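Local coordinates for uncharacterized protein (Enterococcus faecalis, PDB 3NAT) that is of unknown function, a DUF3013 family protein with an alpha-beta half-sandwich fold, at residues Y12-Y24 with L104-D116. Numbering follows the deposited sequence.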
ATOM      1  N   TYR A  12      21.640   0.156   0.635  1.00 85.96           N
ATOM      2  CA  TYR A  12      21.696  -1.291   0.630  1.00 87.91           C
ATOM      3  C   TYR A  12      21.183  -1.855  -0.685  1.00 84.33           C
ATOM      4  O   TYR A  12      21.781  -2.761  -1.264  1.00 83.94           O
ATOM      5  CB  TYR A  12      20.899  -1.876   1.784  1.00 84.25           C
ATOM      6  CG  TYR A  12      21.125  -3.355   1.901  1.00 81.00           C
ATOM      7  CD1 TYR A  12      20.169  -4.260   1.485  1.00 81.21           C
ATOM      8  CD2 TYR A  12      22.319  -3.845   2.388  1.00 84.25           C
ATOM      9  CE1 TYR A  12      20.387  -5.616   1.582  1.00 80.93           C
ATOM     10  CE2 TYR A  12      22.546  -5.194   2.487  1.00 85.25           C
ATOM     11  CZ  TYR A  12      21.580  -6.073   2.081  1.00 83.23           C
ATOM     12  OH  TYR A  12      21.813  -7.419   2.179  1.00 86.48           O
ATOM     13  N   LEU A  13      20.065  -1.320  -1.151  1.00 78.91           N
ATOM     14  CA  LEU A  13      19.529  -1.711  -2.445  1.00 80.47           C
ATOM     15  C   LEU A  13      20.526  -1.425  -3.556  1.00 88.79           C
ATOM     16  O   LEU A  13      20.941  -2.322  -4.280  1.00 93.19           O
ATOM     17  CB  LEU A  13      18.234  -0.964  -2.722  1.00 72.73           C
ATOM     18  CG  LEU A  13      17.024  -1.507  -1.976  1.00 72.50           C
ATOM     19  CD1 LEU A  13      15.808  -0.648  -2.255  1.00 75.00           C
ATOM     20  CD2 LEU A  13      16.782  -2.945  -2.390  1.00 63.33           C
ATOM     21  N   GLU A  14      20.905  -0.162  -3.680  1.00 90.78           N
ATOM     22  CA  GLU A  14      21.846   0.244  -4.701  1.00 90.50           C
ATOM     23  C   GLU A  14      23.039  -0.708  -4.742  1.00 88.03           C
ATOM     24  O   GLU A  14      23.436  -1.195  -5.803  1.00 87.09           O
ATOM     25  CB  GLU A  14      22.310   1.661  -4.420  1.00 88.92           C
ATOM     26  CG  GLU A  14      23.089   2.261  -5.551  1.00117.42           C
ATOM     27  CD  GLU A  14      23.395   3.720  -5.317  1.00143.84           C
ATOM     28  OE1 GLU A  14      24.377   4.222  -5.902  1.00155.33           O
ATOM     29  OE2 GLU A  14      22.652   4.360  -4.540  1.00148.98           O
ATOM     30  N   GLU A  15      23.588  -0.980  -3.568  1.00 82.05           N
ATOM     31  CA  GLU A  15      24.696  -1.904  -3.415  1.00 90.20           C
ATOM     32  C   GLU A  15      24.359  -3.291  -3.968  1.00 93.92           C
ATOM     33  O   GLU A  15      25.031  -3.799  -4.863  1.00102.99           O
ATOM     34  CB  GLU A  15      25.062  -1.990  -1.932  1.00106.87           C
ATOM     35  CG  GLU A  15      26.281  -2.832  -1.602  1.00133.17           C
ATOM     36  CD  GLU A  15      26.550  -2.896  -0.103  1.00158.88           C
ATOM     37  OE1 GLU A  15      25.799  -2.259   0.672  1.00166.15           O
ATOM     38  OE2 GLU A  15      27.512  -3.584   0.302  1.00170.26           O
ATOM     39  N   GLN A  16      23.309  -3.902  -3.438  1.00 90.91           N
ATOM     40  CA  GLN A  16      22.937  -5.256  -3.832  1.00 85.49           C
ATOM     41  C   GLN A  16      22.564  -5.372  -5.304  1.00 85.64           C
ATOM     42  O   GLN A  16      22.894  -6.358  -5.956  1.00 88.81           O
ATOM     43  CB  GLN A  16      21.796  -5.757  -2.959  1.00 82.47           C
ATOM     44  CG  GLN A  16      22.174  -5.795  -1.501  1.00 83.36           C
ATOM     45  CD  GLN A  16      23.514  -6.443  -1.307  1.00 87.54           C
ATOM     46  OE1 GLN A  16      24.485  -5.778  -0.962  1.00 97.16           O
ATOM     47  NE2 GLN A  16      23.587  -7.744  -1.559  1.00 89.75           N
ATOM     48  N   LEU A  17      21.876  -4.362  -5.821  1.00 82.22           N
ATOM     49  CA  LEU A  17      21.481  -4.338  -7.224  1.00 86.73           C
ATOM     50  C   LEU A  17      22.667  -4.440  -8.163  1.00101.10           C
ATOM     51  O   LEU A  17      22.622  -5.169  -9.151  1.00102.37           O
ATOM     52  CB  LEU A  17      20.721  -3.056  -7.533  1.00 87.69           C
ATOM     53  CG  LEU A  17      19.349  -2.986  -6.880  1.00 78.19           C
ATOM     54  CD1 LEU A  17      18.663  -1.653  -7.180  1.00 75.30           C
ATOM     55  CD2 LEU A  17      18.527  -4.160  -7.363  1.00 62.14           C
ATOM     56  N   GLU A  18      23.720  -3.689  -7.869  1.00106.78           N
ATOM     57  CA  GLU A  18      24.892  -3.706  -8.726  1.00117.58           C
ATOM     58  C   GLU A  18      25.652  -5.002  -8.534  1.00107.50           C
ATOM     59  O   GLU A  18      26.272  -5.526  -9.460  1.00111.12           O
ATOM     60  CB  GLU A  18      25.779  -2.499  -8.439  1.00134.82           C
ATOM     61  CG  GLU A  18      25.085  -1.188  -8.770  1.00156.45           C
ATOM     62  CD  GLU A  18      25.889   0.033  -8.365  1.00171.85           C
ATOM     63  OE1 GLU A  18      25.456   1.162  -8.689  1.00174.72           O
ATOM     64  OE2 GLU A  18      26.950  -0.136  -7.722  1.00174.03           O
ATOM     65  N   LYS A  19      25.570  -5.535  -7.327  1.00 96.10           N
ATOM     66  CA  LYS A  19      26.301  -6.745  -7.001  1.00 91.26           C
ATOM     67  C   LYS A  19      25.672  -7.990  -7.623  1.00 89.41           C
ATOM     68  O   LYS A  19      26.378  -8.874  -8.091  1.00 88.62           O
ATOM     69  CB  LYS A  19      26.417  -6.906  -5.487  1.00 85.91           C
ATOM     70  CG  LYS A  19      27.156  -8.164  -5.061  1.00 94.30           C
ATOM     71  CD  LYS A  19      27.299  -8.239  -3.546  1.00106.83           C
ATOM     72  CE  LYS A  19      28.133  -9.433  -3.116  1.00113.89           C
ATOM     73  NZ  LYS A  19      28.139  -9.559  -1.636  1.00121.38           N
ATOM     74  N   HIS A  20      24.345  -8.060  -7.627  1.00 85.74           N
ATOM     75  CA  HIS A  20      23.661  -9.276  -8.068  1.00 89.67           C
ATOM     76  C   HIS A  20      22.910  -9.129  -9.397  1.00 92.94           C
ATOM     77  O   HIS A  20      22.567 -10.125 -10.027  1.00 94.35           O
ATOM     78  CB  HIS A  20      22.726  -9.805  -6.966  1.00 86.73           C
ATOM     79  CG  HIS A  20      23.425 -10.106  -5.675  1.00104.17           C
ATOM     80  ND1 HIS A  20      24.137 -11.267  -5.467  1.00107.31           N
ATOM     81  CD2 HIS A  20      23.533  -9.389  -4.530  1.00113.94           C
ATOM     82  CE1 HIS A  20      24.651 -11.255  -4.249  1.00107.98           C
ATOM     83  NE2 HIS A  20      24.299 -10.127  -3.659  1.00111.98           N
ATOM     84  N   LEU A  21      22.672  -7.892  -9.823  1.00 88.98           N
ATOM     85  CA  LEU A  21      21.932  -7.636 -11.053  1.00 86.51           C
ATOM     86  C   LEU A  21      22.633  -6.624 -11.947  1.00104.14           C
ATOM     87  O   LEU A  21      21.992  -5.726 -12.497  1.00109.21           O
ATOM     88  CB  LEU A  21      20.534  -7.117 -10.726  1.00 87.11           C
ATOM     89  CG  LEU A  21      19.648  -7.917  -9.771  1.00 92.94           C
ATOM     90  CD1 LEU A  21      18.425  -7.106  -9.425  1.00 97.56           C
ATOM     91  CD2 LEU A  21      19.233  -9.247 -10.366  1.00 91.47           C
ATOM     92  N   GLY A  22      23.946  -6.757 -12.093  1.00108.05           N
ATOM     93  CA  GLY A  22      24.686  -5.841 -12.941  1.00112.49           C
ATOM     94  C   GLY A  22      24.341  -6.061 -14.401  1.00112.55           C
ATOM     95  O   GLY A  22      24.311  -5.119 -15.196  1.00111.46           O
ATOM     96  N   ASP A  23      24.072  -7.317 -14.739  1.00117.36           N
ATOM     97  CA  ASP A  23      23.761  -7.716 -16.105  1.00127.57           C
ATOM     98  C   ASP A  23      22.424  -7.172 -16.568  1.00119.42           C
ATOM     99  O   ASP A  23      22.080  -7.272 -17.742  1.00122.07           O
ATOM    100  CB  ASP A  23      23.740  -9.240 -16.218  1.00146.24           C
ATOM    101  CG  ASP A  23      25.060  -9.866 -15.828  1.00165.73           C
ATOM    102  OD1 ASP A  23      26.099  -9.167 -15.886  1.00168.74           O
ATOM    103  OD2 ASP A  23      25.057 -11.061 -15.466  1.00173.38           O
ATOM    104  N   TYR A  24      21.663  -6.604 -15.640  1.00114.58           N
ATOM    105  CA  TYR A  24      20.346  -6.076 -15.968  1.00107.55           C
ATOM    106  C   TYR A  24      20.289  -4.560 -15.846  1.00103.09           C
ATOM    107  O   TYR A  24      21.105  -3.944 -15.153  1.00104.90           O
ATOM    108  CB  TYR A  24      19.265  -6.722 -15.097  1.00107.61           C
ATOM    109  CG  TYR A  24      18.978  -8.174 -15.430  1.00112.03           C
ATOM    110  CD1 TYR A  24      18.169  -8.510 -16.517  1.00112.90           C
ATOM    111  CD2 TYR A  24      19.502  -9.209 -14.653  1.00112.80           C
ATOM    112  CE1 TYR A  24      17.896  -9.832 -16.827  1.00116.42           C
ATOM    113  CE2 TYR A  24      19.235 -10.538 -14.954  1.00119.01           C
ATOM    114  CZ  TYR A  24      18.430 -10.841 -16.043  1.00126.96           C
ATOM    115  OH  TYR A  24      18.158 -12.154 -16.356  1.00137.60           O
ATOM    116  N   LEU A 104      14.977  -7.534   2.229  1.00 75.88           N
ATOM    117  CA  LEU A 104      15.702  -6.810   1.204  1.00 70.61           C
ATOM    118  C   LEU A 104      16.436  -7.818   0.342  1.00 73.50           C
ATOM    119  O   LEU A 104      16.496  -7.687  -0.874  1.00 80.61           O
ATOM    120  CB  LEU A 104      16.707  -5.847   1.826  1.00 72.30           C
ATOM    121  CG  LEU A 104      16.297  -4.392   2.072  1.00 70.61           C
ATOM    122  CD1 LEU A 104      15.367  -3.909   0.993  1.00 54.79           C
ATOM    123  CD2 LEU A 104      15.649  -4.227   3.421  1.00 91.83           C
ATOM    124  N   ASP A 105      16.994  -8.833   0.982  1.00 73.49           N
ATOM    125  CA  ASP A 105      17.796  -9.823   0.281  1.00 75.60           C
ATOM    126  C   ASP A 105      16.953 -10.763  -0.559  1.00 83.17           C
ATOM    127  O   ASP A 105      17.298 -11.047  -1.700  1.00 89.47           O
ATOM    128  CB  ASP A 105      18.631 -10.616   1.272  1.00 77.61           C
ATOM    129  CG  ASP A 105      19.828  -9.837   1.765  1.00 91.71           C
ATOM    130  OD1 ASP A 105      20.178  -8.846   1.097  1.00 97.23           O
ATOM    131  OD2 ASP A 105      20.419 -10.218   2.803  1.00 90.88           O
ATOM    132  N   GLY A 106      15.854 -11.247   0.008  1.00 79.72           N
ATOM    133  CA  GLY A 106      14.952 -12.119  -0.720  1.00 72.29           C
ATOM    134  C   GLY A 106      14.424 -11.388  -1.936  1.00 73.19           C
ATOM    135  O   GLY A 106      14.179 -11.962  -3.000  1.00 72.88           O
ATOM    136  N   PHE A 107      14.253 -10.090  -1.774  1.00 74.98           N
ATOM    137  CA  PHE A 107      13.789  -9.261  -2.860  1.00 72.85           C
ATOM    138  C   PHE A 107      14.793  -9.297  -4.005  1.00 76.87           C
ATOM    139  O   PHE A 107      14.451  -9.621  -5.140  1.00 78.72           O
ATOM    140  CB  PHE A 107      13.600  -7.846  -2.356  1.00 64.13           C
ATOM    141  CG  PHE A 107      13.322  -6.859  -3.431  1.00 70.51           C
ATOM    142  CD1 PHE A 107      12.023  -6.646  -3.875  1.00 71.68           C
ATOM    143  CD2 PHE A 107      14.353  -6.122  -3.992  1.00 70.64           C
ATOM    144  CE1 PHE A 107      11.756  -5.711  -4.864  1.00 72.95           C
ATOM    145  CE2 PHE A 107      14.097  -5.186  -4.990  1.00 70.89           C
ATOM    146  CZ  PHE A 107      12.795  -4.979  -5.424  1.00 74.61           C
ATOM    147  N   ILE A 108      16.041  -8.977  -3.696  1.00 75.14           N
ATOM    148  CA  ILE A 108      17.098  -9.005  -4.693  1.00 71.62           C
ATOM    149  C   ILE A 108      17.143 -10.326  -5.446  1.00 75.54           C
ATOM    150  O   ILE A 108      17.225 -10.353  -6.665  1.00 86.79           O
ATOM    151  CB  ILE A 108      18.465  -8.762  -4.053  1.00 76.33           C
ATOM    152  CG1 ILE A 108      18.525  -7.352  -3.467  1.00 80.03           C
ATOM    153  CG2 ILE A 108      19.569  -8.953  -5.077  1.00 84.29           C
ATOM    154  CD1 ILE A 108      18.273  -6.260  -4.494  1.00 81.85           C
ATOM    155  N   HIS A 109      17.078 -11.429  -4.721  1.00 75.56           N
ATOM    156  CA  HIS A 109      17.269 -12.729  -5.345  1.00 69.70           C
ATOM    157  C   HIS A 109      16.050 -13.223  -6.076  1.00 74.01           C
ATOM    158  O   HIS A 109      16.169 -13.957  -7.056  1.00 79.64           O
ATOM    159  CB  HIS A 109      17.759 -13.745  -4.321  1.00 75.91           C
ATOM    160  CG  HIS A 109      19.117 -13.415  -3.787  1.00 90.47           C
ATOM    161  ND1 HIS A 109      20.275 -13.704  -4.476  1.00 94.93           N
ATOM    162  CD2 HIS A 109      19.496 -12.764  -2.663  1.00 94.44           C
ATOM    163  CE1 HIS A 109      21.314 -13.265  -3.785  1.00103.21           C
ATOM    164  NE2 HIS A 109      20.869 -12.690  -2.683  1.00105.96           N
ATOM    165  N   TYR A 110      14.874 -12.817  -5.613  1.00 70.44           N
ATOM    166  CA  TYR A 110      13.665 -13.171  -6.325  1.00 66.26           C
ATOM    167  C   TYR A 110      13.564 -12.315  -7.583  1.00 76.89           C
ATOM    168  O   TYR A 110      13.302 -12.808  -8.676  1.00 78.71           O
ATOM    169  CB  TYR A 110      12.441 -12.985  -5.451  1.00 61.27           C
ATOM    170  CG  TYR A 110      11.183 -13.357  -6.186  1.00 70.59           C
ATOM    171  CD1 TYR A 110      11.132 -14.526  -6.935  1.00 69.56           C
ATOM    172  CD2 TYR A 110      10.052 -12.555  -6.138  1.00 69.38           C
ATOM    173  CE1 TYR A 110      10.005 -14.888  -7.611  1.00 67.53           C
ATOM    174  CE2 TYR A 110       8.900 -12.919  -6.820  1.00 73.90           C
ATOM    175  CZ  TYR A 110       8.894 -14.088  -7.558  1.00 71.89           C
ATOM    176  OH  TYR A 110       7.783 -14.484  -8.256  1.00 72.62           O
ATOM    177  N   LEU A 111      13.793 -11.021  -7.422  1.00 75.83           N
ATOM    178  CA  LEU A 111      13.829 -10.123  -8.555  1.00 70.96           C
ATOM    179  C   LEU A 111      14.701 -10.670  -9.681  1.00 73.16           C
ATOM    180  O   LEU A 111      14.386 -10.527 -10.853  1.00 77.25           O
ATOM    181  CB  LEU A 111      14.359  -8.766  -8.121  1.00 63.39           C
ATOM    182  CG  LEU A 111      14.403  -7.731  -9.245  1.00 59.28           C
ATOM    183  CD1 LEU A 111      13.026  -7.578  -9.907  1.00 56.18           C
ATOM    184  CD2 LEU A 111      14.891  -6.405  -8.700  1.00 51.21           C
ATOM    185  N   LYS A 112      15.812 -11.293  -9.332  1.00 74.17           N
ATOM    186  CA  LYS A 112      16.664 -11.842 -10.372  1.00 72.03           C
ATOM    187  C   LYS A 112      15.915 -12.952 -11.095  1.00 73.67           C
ATOM    188  O   LYS A 112      15.872 -12.972 -12.315  1.00 75.79           O
ATOM    189  CB  LYS A 112      17.992 -12.344  -9.815  1.00 66.20           C
ATOM    190  CG  LYS A 112      18.848 -13.010 -10.870  1.00 84.33           C
ATOM    191  CD  LYS A 112      20.215 -13.422 -10.353  1.00 97.87           C
ATOM    192  CE  LYS A 112      20.829 -14.469 -11.271  1.00115.16           C
ATOM    193  NZ  LYS A 112      20.734 -14.082 -12.711  1.00127.15           N
ATOM    194  N   VAL A 113      15.319 -13.864 -10.332  1.00 65.71           N
ATOM    195  CA  VAL A 113      14.487 -14.922 -10.892  1.00 65.28           C
ATOM    196  C   VAL A 113      13.419 -14.320 -11.809  1.00 79.69           C
ATOM    197  O   VAL A 113      13.240 -14.750 -12.950  1.00 86.27           O
ATOM    198  CB  VAL A 113      13.783 -15.704  -9.771  1.00 63.58           C
ATOM    199  CG1 VAL A 113      12.583 -16.464 -10.295  1.00 59.36           C
ATOM    200  CG2 VAL A 113      14.736 -16.638  -9.098  1.00 61.50           C
ATOM    201  N   VAL A 114      12.716 -13.317 -11.300  1.00 74.61           N
ATOM    202  CA  VAL A 114      11.662 -12.656 -12.049  1.00 76.27           C
ATOM    203  C   VAL A 114      12.160 -12.099 -13.392  1.00 77.97           C
ATOM    204  O   VAL A 114      11.461 -12.155 -14.394  1.00 90.46           O
ATOM    205  CB  VAL A 114      10.999 -11.557 -11.181  1.00 72.73           C
ATOM    206  CG1 VAL A 114      10.229 -10.572 -12.027  1.00 66.42           C
ATOM    207  CG2 VAL A 114      10.098 -12.186 -10.150  1.00 67.89           C
ATOM    208  N   LEU A 115      13.378 -11.583 -13.421  1.00 72.74           N
ATOM    209  CA  LEU A 115      13.903 -10.990 -14.643  1.00 70.50           C
ATOM    210  C   LEU A 115      14.478 -12.047 -15.566  1.00 79.77           C
ATOM    211  O   LEU A 115      14.487 -11.884 -16.778  1.00 87.96           O
ATOM    212  CB  LEU A 115      14.960  -9.932 -14.320  1.00 66.15           C
ATOM    213  CG  LEU A 115      14.394  -8.697 -13.611  1.00 69.03           C
ATOM    214  CD1 LEU A 115      15.419  -7.598 -13.418  1.00 69.75           C
ATOM    215  CD2 LEU A 115      13.238  -8.161 -14.402  1.00 66.97           C
ATOM    216  N   ASP A 116      14.977 -13.129 -14.989  1.00 83.03           N
ATOM    217  CA  ASP A 116      15.462 -14.224 -15.799  1.00 90.05           C
ATOM    218  C   ASP A 116      14.260 -14.734 -16.562  1.00 93.71           C
ATOM    219  O   ASP A 116      14.214 -14.681 -17.790  1.00 96.65           O
ATOM    220  CB  ASP A 116      16.015 -15.348 -14.923  1.00 99.45           C
ATOM    221  CG  ASP A 116      17.411 -15.066 -14.401  1.00100.24           C
ATOM    222  OD1 ASP A 116      18.041 -14.079 -14.838  1.00 90.46           O
ATOM    223  OD2 ASP A 116      17.871 -15.851 -13.544  1.00107.26           O
TER
HETATM  224  O   HOH W   1      21.356  -9.365  -1.385  1.00 84.90           O
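I108 projects from helix 101-125 into helix 9-20 as a knob whose hole is made by L13, Q16, L17 and H20. Its branches divide the hole: I108 CD1 reaches L17 CD2 at 3.6 Å, CG1 lies against the CB of Q16, and CG2, placed anti to the backbone N, meets H20 CB and the neighbouring ring atoms. One turn further along, L21 sets its two methyls on neighbouring residues of the partner helix, CD1 on L111 CD2 and CD2 on the CB of K112. Segments 12-20 and 104-116 run in roughly the same direction, inclined by 35°, their axes 10.3 Å apart at closest approach. Together they pack on one side of the mixed sheet, the helical layer of the alpha-beta half sandwich; L13, L17, F107, L111 and L115 also touch its strands.

A type I turn from L21 to Y24 carries the tyrosine on along the second helix. L115 CB sits over one face of the Y24 ring, a CH-pi contact 4.0 Å from its centroid, while the Y24 hydroxyl donates to D116 OD1 (Y24 OH to D116 OD1 2.5 Å). K112 NZ forms a salt bridge with the same carboxylate, its hydrogen bonds to OD1 and OD2 long and weak. At the other end, Y12 OH similarly donates to D105 OD1, and a water bridges that oxygen to Q16 NE2; K101 also hydrogen-bonds the Y12 hydroxyl. Between these polar ends, the edge of H109 points at the face of H20, planes 59° apart, with K19 CG on the opposite face of H20.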